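Local coordinates for 4-hydroxyphenylpyruvate dioxygenase (Pseudomonas putida, PDB 5HMQ), which catalyses the metal-dependent dehydration of 3-dehydroshikimate to protocatechuate, a step in the degradation of quinate and shikimate, at residues A223-L226 with A227-A231; E267-T270 with R271-L274; S457-L460 with F461-L465; L205-S208 with R209-C213; Q149-N152 with L153-A157. One frame throughout, in Å; residues are numbered along the deposited sequence.

How the contacts relate
Each of the five contacts is a local one, made within a single helix. Along the chain the order is contact 5 (helix 147-157), contact 4 (helix 204-211), contact 1 (helix 222-231), contact 2 (helix 252-276) and contact 3 (helix 455-465). Contacts 5, 4 and 1 belong to the TIM barrel that carries the catalytic metal, with centres about 20 to 27 Å apart. Contacts 1 and 2 touch, their centres about 9 Å apart. Contact 3 lies in the dioxygenase-like domain; its centre is about 17 Å from that of contact 2, and helix 252-276 packs against both helix 222-231 and helix 455-465, thus bridging the two fused domains.

Contact 1. Residues A223-L226 with A227-A231; sequences AGFL and APILA
Phe225 meets Ile229 one turn further along helix 222-231, ring atom CE2 lying 3.6 Å from methyl CD1 of Ile229. The methyl approaches the ring obliquely. Leu226 serves two partners: its CD1 branch crosses Ile229 at about a right angle, CD1 to CD1 at 4.2 Å, while its CG lies 4.0 Å from CD1 of Leu230. Beneath these side chains the backbone supplies Ala227 N to Ala223 O at 2.9 Å and Leu230 N to Leu226 O at 3.0 Å, the second the straighter of the two at the hydrogen (161°). Pro228, which has no N-H to give, interrupts this pattern and the helix is kinked there; ring carbon CD of Pro228 lies 3.1 Å from Gly224 O, where an amide N-H would otherwise point. With CG of Phe225 turned away from its own backbone nitrogen (chi1 -176°), the ring stands out from the helix toward Ser168 and Thr171 of helix 168-172. The Phe225 side chain is about 6 Å from that of the metal ligand Asp167. Among Phe225, Leu226, Ile229 and Leu230 the side-chain contacts are apolar: Phe225 and Ile229 meet Leu166 of strand 162-167, Leu226 and Leu230 meet Thr270 of helix 252-276. In the backbone, Pro228 cannot give Gly224 O the amide hydrogen that the residue four places on normally supplies.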
# COMPACT_ATOMS: atom_id res chain seq x y z
N ALA C 223 -14.13 -2.56 -23.52
CA ALA C 223 -14.14 -3.00 -24.91
C ALA C 223 -15.32 -2.40 -25.67
O ALA C 223 -15.20 -2.06 -26.85
CB ALA C 223 -14.18 -4.53 -24.98
N GLY C 224 -16.46 -2.25 -25.00
CA GLY C 224 -17.61 -1.61 -25.62
C GLY C 224 -17.43 -0.13 -25.87
O GLY C 224 -18.20 0.46 -26.63
N PHE C 225 -16.43 0.48 -25.24
CA PHE C 225 -16.10 1.88 -25.47
C PHE C 225 -15.06 2.04 -26.57
O PHE C 225 -15.16 2.95 -27.40
CB PHE C 225 -15.59 2.52 -24.17
CG PHE C 225 -15.32 4.00 -24.29
CD1 PHE C 225 -16.34 4.92 -24.17
CD2 PHE C 225 -14.03 4.46 -24.50
CE1 PHE C 225 -16.09 6.27 -24.27
CE2 PHE C 225 -13.77 5.82 -24.60
CZ PHE C 225 -14.80 6.72 -24.48
N LEU C 226 -14.06 1.15 -26.60
CA LEU C 226 -13.02 1.22 -27.62
C LEU C 226 -13.52 0.73 -28.98
O LEU C 226 -13.03 1.19 -30.01
CB LEU C 226 -11.80 0.42 -27.18
CG LEU C 226 -10.56 0.51 -28.07
CD1 LEU C 226 -10.14 1.96 -28.25
CD2 LEU C 226 -9.41 -0.31 -27.48
N ALA C 227 -14.47 -0.21 -28.99
CA ALA C 227 -14.95 -0.76 -30.25
C ALA C 227 -15.52 0.30 -31.18
O ALA C 227 -15.11 0.33 -32.36
CB ALA C 227 -15.97 -1.87 -29.97
N PRO C 228 -16.43 1.19 -30.76
CA PRO C 228 -16.87 2.24 -31.69
C PRO C 228 -15.76 3.18 -32.12
O PRO C 228 -15.80 3.72 -33.23
CB PRO C 228 -17.97 2.98 -30.90
CG PRO C 228 -18.37 2.04 -29.83
CD PRO C 228 -17.14 1.28 -29.48
N ILE C 229 -14.76 3.40 -31.26
CA ILE C 229 -13.64 4.26 -31.61
C ILE C 229 -12.88 3.69 -32.80
O ILE C 229 -12.59 4.39 -33.78
CB ILE C 229 -12.71 4.46 -30.40
CG1 ILE C 229 -13.44 5.21 -29.28
CG2 ILE C 229 -11.45 5.20 -30.80
CD1 ILE C 229 -12.67 5.28 -27.99
N LEU C 230 -12.54 2.39 -32.74
CA LEU C 230 -11.78 1.78 -33.82
C LEU C 230 -12.59 1.64 -35.10
O LEU C 230 -12.00 1.58 -36.19
CB LEU C 230 -11.25 0.41 -33.39
CG LEU C 230 -10.30 0.41 -32.18
CD1 LEU C 230 -9.96 -1.02 -31.77
CD2 LEU C 230 -9.04 1.19 -32.50
N ALA C 231 -13.92 1.60 -35.00
CA ALA C 231 -14.75 1.53 -36.20
C ALA C 231 -14.62 2.79 -37.05
O ALA C 231 -14.89 2.74 -38.26
CB ALA C 231 -16.21 1.31 -35.82

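Contact 2. Residues E267-T270 with R271-L274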
# COMPACT_ATOMS: atom_id res chain seq x y z
N GLU C 267 -6.99 -4.63 -25.56
CA GLU C 267 -6.94 -4.80 -27.01
C GLU C 267 -7.52 -6.14 -27.43
O GLU C 267 -8.29 -6.21 -28.40
CB GLU C 267 -5.50 -4.66 -27.50
CG GLU C 267 -4.98 -3.23 -27.49
CD GLU C 267 -3.57 -3.13 -28.03
OE1 GLU C 267 -3.09 -4.11 -28.64
OE2 GLU C 267 -2.95 -2.06 -27.85
N GLU C 268 -7.18 -7.22 -26.73
CA GLU C 268 -7.70 -8.53 -27.08
C GLU C 268 -9.21 -8.58 -26.89
O GLU C 268 -9.94 -9.05 -27.77
CB GLU C 268 -7.01 -9.61 -26.23
CG GLU C 268 -7.73 -10.94 -26.29
CD GLU C 268 -7.17 -11.94 -25.29
OE1 GLU C 268 -7.26 -11.68 -24.08
OE2 GLU C 268 -6.62 -12.96 -25.72
N GLN C 269 -9.69 -8.10 -25.75
CA GLN C 269 -11.13 -8.09 -25.50
C GLN C 269 -11.85 -7.18 -26.47
O GLN C 269 -12.99 -7.46 -26.87
CB GLN C 269 -11.43 -7.65 -24.06
CG GLN C 269 -10.89 -8.59 -23.01
CD GLN C 269 -11.40 -10.00 -23.20
OE1 GLN C 269 -10.63 -10.93 -23.45
NE2 GLN C 269 -12.71 -10.17 -23.08
N THR C 270 -11.21 -6.08 -26.88
CA THR C 270 -11.84 -5.24 -27.88
C THR C 270 -11.87 -5.96 -29.23
O THR C 270 -12.92 -6.00 -29.88
CB THR C 270 -11.12 -3.90 -27.98
OG1 THR C 270 -11.15 -3.24 -26.71
CG2 THR C 270 -11.78 -3.01 -29.01
N ARG C 271 -10.78 -6.65 -29.59
CA ARG C 271 -10.75 -7.38 -30.85
C ARG C 271 -11.86 -8.42 -30.89
O ARG C 271 -12.60 -8.52 -31.88
CB ARG C 271 -9.40 -8.05 -31.06
CG ARG C 271 -9.37 -8.95 -32.29
CD ARG C 271 -8.00 -9.56 -32.56
NE ARG C 271 -7.51 -10.34 -31.42
CZ ARG C 271 -7.96 -11.54 -31.09
NH1 ARG C 271 -8.91 -12.12 -31.81
NH2 ARG C 271 -7.46 -12.18 -30.04
N LEU C 272 -12.02 -9.19 -29.81
CA LEU C 272 -13.07 -10.20 -29.77
C LEU C 272 -14.45 -9.56 -29.89
O LEU C 272 -15.36 -10.13 -30.50
CB LEU C 272 -12.97 -11.01 -28.48
CG LEU C 272 -11.72 -11.88 -28.32
CD1 LEU C 272 -11.57 -12.35 -26.88
CD2 LEU C 272 -11.77 -13.06 -29.27
N ARG C 273 -14.62 -8.37 -29.31
CA ARG C 273 -15.90 -7.68 -29.41
C ARG C 273 -16.21 -7.32 -30.86
O ARG C 273 -17.35 -7.49 -31.31
CB ARG C 273 -15.90 -6.44 -28.52
CG ARG C 273 -17.19 -5.64 -28.57
CD ARG C 273 -18.28 -6.35 -27.79
NE ARG C 273 -17.89 -6.61 -26.41
CZ ARG C 273 -18.17 -5.80 -25.39
NH1 ARG C 273 -18.85 -4.68 -25.60
NH2 ARG C 273 -17.77 -6.11 -24.16
N LEU C 274 -15.22 -6.83 -31.61
CA LEU C 274 -15.47 -6.52 -33.02
C LEU C 274 -15.76 -7.77 -33.82
O LEU C 274 -16.59 -7.74 -34.74
CB LEU C 274 -14.30 -5.76 -33.66
CG LEU C 274 -13.83 -4.33 -33.33
CD1 LEU C 274 -15.01 -3.38 -33.13
CD2 LEU C 274 -12.82 -4.23 -32.20
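Helix 252-276, the long helix that follows the last barrel strand, carries this contact, in which Glu268 meets both Arg271 and, one turn on, Leu272. CG of Glu268 comes 4.1 Å from CD1 of Leu272, the two side chains lying alongside and pointing the same way, and 4.0 Å from NH2 of Arg271. A bend at chi3 (57°) folds the end of Arg271 back along the helix toward Glu268. The charged ends of this pair stay apart all the same, Glu268 OE2 and Arg271 NH2 being 4.5 Å from each other with carboxylate and guanidinium planes turned 65°. Each has a salt-bridge partner beyond the segments, Arg380 of helix 374-383 in the dioxygenase-like part for Glu268 and Glu275 for Arg271. CD1 of Leu272 also lies 3.8 Å from OE1 of Gln269. The backbone is regular, with four successive bonds from each amide to the carbonyl four residues earlier; Leu272 N to Glu268 O, at 2.9 Å and 167°, is the straightest at the hydrogen. Thr270 and Leu274 stand side by side one turn apart, although the exact placing of Leu274 CD2 is doubtful. OG1 of Thr270 bonds to Leu266 O. Helix 222-231 lies against this pair, Ala223 touching Thr270 and Ala227 touching Leu274, while Arg273 reaches Asp221 just ahead of that helix.

Contact 3. Residues S457-L460 with F461-L465; sequences SWVL and FYKSL
From Ser457 to Ser464 the backbone is helical, each amide of Phe461, Tyr462, Lys463 and Ser464 bonding to the carbonyl four residues earlier. Across the turn, Trp458 and Tyr462 run side by side and point the same way. CE2 of Tyr462 comes to the edge of the indole, near its plane, 3.8 Å from CE3 of Trp458. The same tyrosine ring turns an edge to the backbone, its CD2 lying 3.7 Å from Trp458 O. One residue further along, the aliphatic part of Lys463 runs beside Val459, CD to CG1 at 4.1 Å; the extended chain then carries NZ onward to Gly216 O, a barrel-domain carbonyl.

The polar feature of the contact is a carbonyl oxygen that accepts two hydrogen bonds. Leu460 O takes Ser464 N at 3.0 Å and Ser464 OG at 2.7 Å, and the two donors arrive from opposite faces of the carbonyl plane. The serine can do this because its hydroxyl stands between its own backbone nitrogen and carbonyl carbon (chi1 63°), which folds OG back over the preceding turn. Its CB also comes 4.2 Å from CD1 of Leu460.

Leu460 and Ser464 face helix 252-276, meeting Ser262, Arg261 and Tyr265, and Ser457 OG bonds to Asp258 of that helix. On the sheet side, Trp458 covers Leu448 and Leu450 of strand 440-450, and Tyr462 lies on Leu488 of strand 484-489. Trp458 also packs on Phe247 of the second subunit, so helix 455-465 lies where two domains and a neighbouring chain meet.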
# COMPACT_ATOMS: atom_id res chain seq x y z
N SER C 457 -4.33 -5.45 -8.74
CA SER C 457 -3.26 -6.09 -9.50
C SER C 457 -3.50 -7.59 -9.63
O SER C 457 -3.28 -8.18 -10.69
CB SER C 457 -1.91 -5.81 -8.85
OG SER C 457 -0.84 -6.19 -9.69
N TRP C 458 -3.94 -8.23 -8.54
CA TRP C 458 -4.28 -9.66 -8.61
C TRP C 458 -5.46 -9.90 -9.54
O TRP C 458 -5.49 -10.90 -10.27
CB TRP C 458 -4.59 -10.20 -7.21
CG TRP C 458 -3.38 -10.58 -6.41
CD1 TRP C 458 -2.56 -9.74 -5.72
CD2 TRP C 458 -2.86 -11.90 -6.20
NE1 TRP C 458 -1.57 -10.45 -5.09
CE2 TRP C 458 -1.73 -11.78 -5.38
CE3 TRP C 458 -3.25 -13.17 -6.64
CZ2 TRP C 458 -0.98 -12.88 -4.98
CZ3 TRP C 458 -2.51 -14.27 -6.24
CH2 TRP C 458 -1.38 -14.12 -5.42
N VAL C 459 -6.46 -9.02 -9.51
CA VAL C 459 -7.62 -9.17 -10.38
C VAL C 459 -7.20 -9.16 -11.84
O VAL C 459 -7.59 -10.04 -12.62
CB VAL C 459 -8.66 -8.08 -10.08
CG1 VAL C 459 -9.75 -8.08 -11.15
CG2 VAL C 459 -9.27 -8.27 -8.70
N LEU C 460 -6.39 -8.17 -12.22
CA LEU C 460 -5.91 -8.09 -13.60
C LEU C 460 -5.01 -9.28 -13.93
O LEU C 460 -5.02 -9.77 -15.07
CB LEU C 460 -5.17 -6.77 -13.82
CG LEU C 460 -4.51 -6.58 -15.19
CD1 LEU C 460 -5.53 -6.76 -16.30
CD2 LEU C 460 -3.87 -5.21 -15.26
N PHE C 461 -4.23 -9.74 -12.96
CA PHE C 461 -3.36 -10.89 -13.18
C PHE C 461 -4.16 -12.11 -13.62
O PHE C 461 -3.82 -12.77 -14.62
CB PHE C 461 -2.57 -11.19 -11.90
CG PHE C 461 -1.81 -12.49 -11.92
CD1 PHE C 461 -0.54 -12.55 -12.47
CD2 PHE C 461 -2.35 -13.63 -11.36
CE1 PHE C 461 0.17 -13.74 -12.48
CE2 PHE C 461 -1.66 -14.83 -11.37
CZ PHE C 461 -0.40 -14.88 -11.93
N TYR C 462 -5.24 -12.42 -12.91
CA TYR C 462 -6.03 -13.60 -13.23
C TYR C 462 -6.93 -13.37 -14.44
O TYR C 462 -7.15 -14.30 -15.23
CB TYR C 462 -6.85 -14.03 -12.01
CG TYR C 462 -6.12 -15.00 -11.12
CD1 TYR C 462 -5.94 -16.33 -11.50
CD2 TYR C 462 -5.59 -14.59 -9.90
CE1 TYR C 462 -5.27 -17.22 -10.68
CE2 TYR C 462 -4.92 -15.48 -9.08
CZ TYR C 462 -4.76 -16.79 -9.47
OH TYR C 462 -4.09 -17.68 -8.67
N LYS C 463 -7.47 -12.16 -14.60
CA LYS C 463 -8.31 -11.88 -15.76
C LYS C 463 -7.53 -12.00 -17.07
O LYS C 463 -8.05 -12.51 -18.06
CB LYS C 463 -8.95 -10.50 -15.65
CG LYS C 463 -10.21 -10.44 -14.81
CD LYS C 463 -10.87 -9.08 -14.95
CE LYS C 463 -12.28 -9.07 -14.38
NZ LYS C 463 -12.92 -7.73 -14.51
N SER C 464 -6.29 -11.51 -17.09
CA SER C 464 -5.56 -11.47 -18.35
C SER C 464 -4.79 -12.76 -18.62
O SER C 464 -4.97 -13.38 -19.68
CB SER C 464 -4.60 -10.26 -18.37
OG SER C 464 -3.62 -10.36 -17.36
N LEU C 465 -3.95 -13.20 -17.68
CA LEU C 465 -3.12 -14.37 -17.92
C LEU C 465 -3.94 -15.64 -18.06
O LEU C 465 -3.57 -16.53 -18.84
CB LEU C 465 -2.09 -14.53 -16.80
CG LEU C 465 -0.77 -13.77 -16.95
CD1 LEU C 465 -0.95 -12.29 -16.62
CD2 LEU C 465 0.32 -14.39 -16.09

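Contact 4. Residues L205-S208 with R209-C213; sequences LEWS and RHFRC
Glu206 and Arg209 form the salt bridge of this contact, OE1 to NH1 at 3.0 Å; NH1 of Arg209 lies nearly midway between the two oxygens, with Glu206 OE2 at 3.1 Å. The carboxylate lies at the edge of the guanidinium, near its plane, although the two planes are turned 56° apart; a bend at chi2 (-76°) turns the acid beside the arginine. Both have partners on the second subunit: Glu206 with Arg597, Arg209 with the carbonyl of Glu358.

Among hydrogen bonds, Arg212 NE donates to Ser208 OG at 3.0 Å, the hydroxyl 25° out of the guanidinium plane. Arg209, His210 and Phe211 continue the helix through their amides, the last bonding to Trp207 O at 3.2 Å.

The apolar part is made by Trp207 and Phe211. CB of Phe211 sits at the edge of the indole, 4.0 Å from Trp207 CD1. The rings of His210 and Phe211 each meet Tyr516 of the second subunit edge-to-face.

Arg212 is a second-shell residue of the metal site: Ser208 holds its NE while NH1 bonds to the metal ligand Asp167 and to the carbonyl of Glu241. The guanidinium, about 4 Å from the magnesium ion, would be expected to influence the site's electrostatics.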
# COMPACT_ATOMS: atom_id res chain seq x y z
N LEU C 205 -17.56 13.64 -9.66
CA LEU C 205 -16.26 14.28 -9.46
C LEU C 205 -15.43 13.51 -8.44
O LEU C 205 -14.24 13.25 -8.68
CB LEU C 205 -16.45 15.73 -9.02
CG LEU C 205 -15.18 16.47 -8.60
CD1 LEU C 205 -14.50 17.15 -9.76
CD2 LEU C 205 -15.50 17.48 -7.51
N GLU C 206 -16.03 13.14 -7.31
CA GLU C 206 -15.32 12.34 -6.32
C GLU C 206 -15.11 10.91 -6.81
O GLU C 206 -14.09 10.29 -6.51
CB GLU C 206 -16.08 12.35 -5.00
CG GLU C 206 -16.47 13.74 -4.50
CD GLU C 206 -15.30 14.51 -3.91
OE1 GLU C 206 -14.28 13.89 -3.56
OE2 GLU C 206 -15.42 15.75 -3.79
N TRP C 207 -16.08 10.39 -7.57
CA TRP C 207 -15.94 9.08 -8.19
C TRP C 207 -14.71 9.03 -9.10
O TRP C 207 -13.95 8.06 -9.08
CB TRP C 207 -17.22 8.75 -8.96
CG TRP C 207 -17.32 7.38 -9.56
CD1 TRP C 207 -16.46 6.34 -9.41
CD2 TRP C 207 -18.38 6.91 -10.41
NE1 TRP C 207 -16.91 5.24 -10.11
CE2 TRP C 207 -18.08 5.57 -10.73
CE3 TRP C 207 -19.54 7.48 -10.92
CZ2 TRP C 207 -18.91 4.80 -11.55
CZ3 TRP C 207 -20.36 6.72 -11.74
CH2 TRP C 207 -20.04 5.40 -12.04
N SER C 208 -14.51 10.08 -9.91
CA SER C 208 -13.36 10.13 -10.79
C SER C 208 -12.06 10.35 -10.02
O SER C 208 -11.02 9.82 -10.40
CB SER C 208 -13.54 11.23 -11.84
OG SER C 208 -12.39 11.35 -12.66
N ARG C 209 -12.13 11.13 -8.94
CA ARG C 209 -10.92 11.51 -8.22
C ARG C 209 -10.24 10.30 -7.57
O ARG C 209 -9.01 10.19 -7.60
CB ARG C 209 -11.26 12.55 -7.15
CG ARG C 209 -10.12 12.87 -6.20
CD ARG C 209 -10.44 14.03 -5.26
NE ARG C 209 -10.48 15.34 -5.92
CZ ARG C 209 -11.52 16.16 -5.88
NH1 ARG C 209 -12.61 15.83 -5.20
NH2 ARG C 209 -11.46 17.33 -6.51
N HIS C 210 -11.03 9.38 -7.01
CA HIS C 210 -10.47 8.36 -6.14
C HIS C 210 -10.56 6.93 -6.66
O HIS C 210 -9.81 6.08 -6.19
CB HIS C 210 -11.16 8.40 -4.77
CG HIS C 210 -11.00 9.70 -4.04
ND1 HIS C 210 -9.80 10.13 -3.53
CD2 HIS C 210 -11.91 10.66 -3.73
CE1 HIS C 210 -9.97 11.30 -2.94
NE2 HIS C 210 -11.24 11.64 -3.05
N PHE C 211 -11.45 6.63 -7.61
CA PHE C 211 -11.74 5.24 -7.94
C PHE C 211 -11.40 4.82 -9.36
O PHE C 211 -11.78 3.71 -9.76
CB PHE C 211 -13.20 4.91 -7.62
CG PHE C 211 -13.52 5.02 -6.16
CD1 PHE C 211 -13.27 3.95 -5.32
CD2 PHE C 211 -14.05 6.18 -5.63
CE1 PHE C 211 -13.54 4.04 -3.97
CE2 PHE C 211 -14.33 6.27 -4.28
CZ PHE C 211 -14.08 5.20 -3.45
N ARG C 212 -10.72 5.65 -10.14
CA ARG C 212 -10.27 5.20 -11.44
C ARG C 212 -9.23 4.09 -11.28
O ARG C 212 -8.41 4.12 -10.36
CB ARG C 212 -9.68 6.36 -12.24
CG ARG C 212 -10.70 7.21 -12.97
CD ARG C 212 -10.00 8.29 -13.79
NE ARG C 212 -10.94 9.26 -14.33
CZ ARG C 212 -10.86 9.78 -15.55
NH1 ARG C 212 -9.88 9.41 -16.37
NH2 ARG C 212 -11.76 10.67 -15.95
N CYS C 213 -9.28 3.10 -12.16
CA CYS C 213 -8.31 2.01 -12.16
C CYS C 213 -8.10 1.56 -13.60
O CYS C 213 -8.75 2.05 -14.53
CB CYS C 213 -8.75 0.86 -11.25
SG CYS C 213 -10.44 0.28 -11.54

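Contact 5. Residues Q149-N152 with L153-A157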
# COMPACT_ATOMS: atom_id res chain seq x y z
N GLN C 149 -21.72 16.38 -27.22
CA GLN C 149 -21.62 17.83 -27.25
C GLN C 149 -20.25 18.29 -27.73
O GLN C 149 -20.14 19.29 -28.44
CB GLN C 149 -21.92 18.41 -25.86
CG GLN C 149 -23.35 18.20 -25.39
CD GLN C 149 -23.51 18.48 -23.91
OE1 GLN C 149 -23.01 17.74 -23.07
NE2 GLN C 149 -24.22 19.56 -23.58
N VAL C 150 -19.20 17.57 -27.33
CA VAL C 150 -17.85 17.90 -27.79
C VAL C 150 -17.77 17.83 -29.31
O VAL C 150 -17.30 18.76 -29.97
CB VAL C 150 -16.81 16.98 -27.13
CG1 VAL C 150 -15.49 17.03 -27.89
CG2 VAL C 150 -16.60 17.38 -25.69
N TRP C 151 -18.24 16.72 -29.88
CA TRP C 151 -18.19 16.56 -31.33
C TRP C 151 -19.07 17.60 -32.02
O TRP C 151 -18.72 18.10 -33.09
CB TRP C 151 -18.60 15.15 -31.73
CG TRP C 151 -18.82 14.98 -33.20
CD1 TRP C 151 -19.94 14.50 -33.82
CD2 TRP C 151 -17.89 15.31 -34.25
NE1 TRP C 151 -19.77 14.51 -35.18
CE2 TRP C 151 -18.52 14.99 -35.47
CE3 TRP C 151 -16.60 15.83 -34.27
CZ2 TRP C 151 -17.90 15.19 -36.70
CZ3 TRP C 151 -15.98 16.02 -35.49
CH2 TRP C 151 -16.63 15.70 -36.69
N ASN C 152 -20.21 17.93 -31.42
CA ASN C 152 -21.07 18.97 -31.98
C ASN C 152 -20.31 20.28 -32.13
O ASN C 152 -20.37 20.93 -33.18
CB ASN C 152 -22.30 19.18 -31.09
CG ASN C 152 -23.30 20.16 -31.69
OD1 ASN C 152 -23.15 20.60 -32.83
ND2 ASN C 152 -24.30 20.53 -30.90
N LEU C 153 -19.58 20.69 -31.09
CA LEU C 153 -18.85 21.95 -31.14
C LEU C 153 -17.62 21.83 -32.04
O LEU C 153 -17.31 22.76 -32.80
CB LEU C 153 -18.46 22.39 -29.73
CG LEU C 153 -19.61 22.64 -28.76
CD1 LEU C 153 -19.10 22.95 -27.37
CD2 LEU C 153 -20.51 23.75 -29.27
N VAL C 154 -16.90 20.71 -31.95
CA VAL C 154 -15.70 20.54 -32.77
C VAL C 154 -16.06 20.50 -34.25
O VAL C 154 -15.36 21.07 -35.09
CB VAL C 154 -14.94 19.27 -32.33
CG1 VAL C 154 -13.83 18.93 -33.32
CG2 VAL C 154 -14.36 19.46 -30.94
N ARG C 155 -17.16 19.82 -34.58
CA ARG C 155 -17.60 19.75 -35.98
C ARG C 155 -17.94 21.14 -36.51
O ARG C 155 -17.53 21.51 -37.62
CB ARG C 155 -18.79 18.81 -36.10
CG ARG C 155 -19.30 18.61 -37.51
CD ARG C 155 -20.54 17.73 -37.52
NE ARG C 155 -21.54 18.20 -36.57
CZ ARG C 155 -22.34 19.24 -36.79
NH1 ARG C 155 -22.26 19.92 -37.93
NH2 ARG C 155 -23.23 19.60 -35.87
N GLN C 156 -18.70 21.92 -35.74
CA GLN C 156 -19.09 23.25 -36.19
C GLN C 156 -17.88 24.18 -36.30
O GLN C 156 -17.82 25.02 -37.20
CB GLN C 156 -20.14 23.85 -35.25
CG GLN C 156 -21.46 23.10 -35.23
CD GLN C 156 -22.50 23.81 -34.39
OE1 GLN C 156 -22.78 24.99 -34.60
NE2 GLN C 156 -23.08 23.09 -33.43
N ALA C 157 -16.92 24.05 -35.38
CA ALA C 157 -15.74 24.90 -35.44
C ALA C 157 -14.92 24.62 -36.70
O ALA C 157 -14.37 25.54 -37.31
CB ALA C 157 -14.89 24.72 -34.19
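Trp151 and Arg155 both carry CG opposite the backbone nitrogen (chi1 170° in Trp151), and this lays the arginine's aliphatic chain across the indole. CB of Arg155 stands over one face of the six-membered ring of Trp151, 3.7 Å from its centroid and 8° off the normal, a CH-pi contact; CD follows at 3.8 Å from CZ2. The guanidinium, bent at chi3 toward Asn152 with Trp151 NE1 near its edge, turns its plane 73° from the ring. One residue further along the helix, Gln156 NE2 donates to Asn152 OD1 at 2.6 Å. The oxygen lies in the amide plane of Gln156, but the donor stands well above the carbonyl plane of Asn152. NH2 of Arg155 approaches the same OD1 at 3.2 Å. Glu112 also takes a hydrogen bond from Gln156 NE2. Toward the barrel, Val150 CG1 and Val154 CG2 lie side by side, 4.1 Å apart. Helix 147-157 is the crossover of a beta-alpha-beta unit between strands 132-136 and 162-167, which carry the metal ligands Glu136 and Asp167. The chemistry divides accordingly: both valines and the indole, one face under the methylenes of Arg155, meet Val164 of strand 162-167, while Asn152 and Gln156 form the polar side.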